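Local atomic coordinates of aminodeoxyfutalosine deaminase (Deinococcus radiodurans, PDB entry 2IMR), a protein that catalyses the zinc-dependent deamination of aminodeoxyfutalosine to futalosine, a reaction of menaquinone biosynthesis. Residues A313-A318 and A345-A350. Residues are numbered along the deposited sequence; the frame is centred on the assembly and turned at random.
Sequences ARVARA and AGVEVA
V315 and A316, on helix 309-318, pack against V347 and A345, where the chain leaves helix 339-344 for strand 349-351. The side-chain contacts are apolar. V347 divides its two methyls between the two helix residues. Its CG1, anti to the backbone N (chi1 179°), meets CG1 of V315 at 4.0 Å, and the two valine side chains cross at about a right angle. Its CG2, beside the backbone N, lies 3.9 Å from CB of A316. The same CB also touches the second segment two residues earlier: it sits 4.5 Å from CB of A345 and, in van der Waals contact, 3.8 Å from that residue's carbonyl O. The CA atoms of A316 and V347 are the nearest pair, 5.5 Å apart.

No hydrogen bond or salt bridge crosses between 313-318 and 345-350. G346, with positive phi, ends helix 339-344 in a Schellman motif and turns the chain, and V347 follows directly. Beyond it, E348 and A350 join strand 322-324 by backbone bonds. The charged groups are directed elsewhere: R314 and R317 both form salt bridges to D290, and E348 pairs with R393.

V322 and F342 also touch V347, while V286 and M304 touch V315. Helix 309-318 thus packs beside the loop that leads into strand 349-351, which lies beside strand 322-324 in the parallel sheet of the barrel, away from the zinc site. The direct contact, about 139 Å² in all, is therefore van der Waals packing of small aliphatic groups, and the neighbours around the valines share in placing the two segments.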
# COMPACT_ATOMS: atom_id res chain seq x y z
N ALA A 313 19.23 2.98 -1.94
CA ALA A 313 19.89 4.22 -1.55
C ALA A 313 19.19 5.42 -2.21
O ALA A 313 19.01 6.46 -1.58
CB ALA A 313 21.37 4.18 -1.95
N ARG A 314 18.80 5.26 -3.47
CA ARG A 314 18.12 6.34 -4.19
C ARG A 314 16.76 6.65 -3.55
O ARG A 314 16.37 7.81 -3.43
CB ARG A 314 17.93 5.97 -5.67
CG ARG A 314 19.23 5.84 -6.45
CD ARG A 314 18.96 5.36 -7.88
NE ARG A 314 20.18 5.27 -8.68
CZ ARG A 314 20.77 6.30 -9.28
NH1 ARG A 314 20.26 7.52 -9.19
NH2 ARG A 314 21.87 6.11 -9.99
N VAL A 315 16.05 5.60 -3.15
CA VAL A 315 14.75 5.75 -2.52
C VAL A 315 14.88 6.47 -1.18
O VAL A 315 14.10 7.37 -0.86
CB VAL A 315 14.08 4.36 -2.30
CG1 VAL A 315 12.82 4.50 -1.45
CG2 VAL A 315 13.76 3.74 -3.64
N ALA A 316 15.87 6.07 -0.40
CA ALA A 316 16.12 6.67 0.90
C ALA A 316 16.45 8.15 0.77
O ALA A 316 15.94 8.99 1.52
CB ALA A 316 17.26 5.93 1.60
N ARG A 317 17.31 8.48 -0.19
CA ARG A 317 17.71 9.87 -0.44
C ARG A 317 16.53 10.76 -0.80
O ARG A 317 16.43 11.90 -0.34
CB ARG A 317 18.75 9.91 -1.57
CG ARG A 317 19.10 11.32 -2.04
CD ARG A 317 20.22 11.31 -3.06
NE ARG A 317 19.89 10.54 -4.26
CZ ARG A 317 20.70 10.43 -5.31
NH1 ARG A 317 21.88 11.03 -5.30
NH2 ARG A 317 20.34 9.71 -6.36
N ALA A 318 15.63 10.22 -1.62
CA ALA A 318 14.45 10.97 -2.06
C ALA A 318 13.40 11.13 -0.97
O ALA A 318 12.55 12.02 -1.04
CB ALA A 318 13.84 10.29 -3.28
N ALA A 345 17.98 0.96 5.76
CA ALA A 345 18.22 2.19 5.01
C ALA A 345 17.38 3.35 5.53
O ALA A 345 17.53 4.49 5.09
CB ALA A 345 17.94 1.96 3.52
N GLY A 346 16.48 3.05 6.46
CA GLY A 346 15.64 4.08 7.05
C GLY A 346 14.45 4.50 6.21
O GLY A 346 13.91 5.60 6.40
N VAL A 347 14.02 3.63 5.30
CA VAL A 347 12.88 3.92 4.45
C VAL A 347 11.59 3.56 5.17
O VAL A 347 11.48 2.48 5.75
CB VAL A 347 12.98 3.12 3.13
CG1 VAL A 347 11.78 3.41 2.24
CG2 VAL A 347 14.28 3.47 2.41
N GLU A 348 10.61 4.46 5.13
CA GLU A 348 9.32 4.24 5.77
C GLU A 348 8.56 3.16 4.99
O GLU A 348 8.36 3.28 3.79
CB GLU A 348 8.51 5.54 5.78
CG GLU A 348 7.11 5.42 6.38
CD GLU A 348 7.13 5.13 7.87
OE1 GLU A 348 7.60 4.04 8.26
OE2 GLU A 348 6.67 5.99 8.65
N VAL A 349 8.15 2.11 5.70
CA VAL A 349 7.43 1.01 5.07
C VAL A 349 6.00 0.90 5.59
O VAL A 349 5.75 1.02 6.79
CB VAL A 349 8.16 -0.33 5.34
CG1 VAL A 349 7.42 -1.48 4.66
CG2 VAL A 349 9.59 -0.25 4.82
N ALA A 350 5.07 0.68 4.67
CA ALA A 350 3.66 0.53 5.01
C ALA A 350 3.19 -0.81 4.44
O ALA A 350 3.85 -1.38 3.57
CB ALA A 350 2.85 1.67 4.40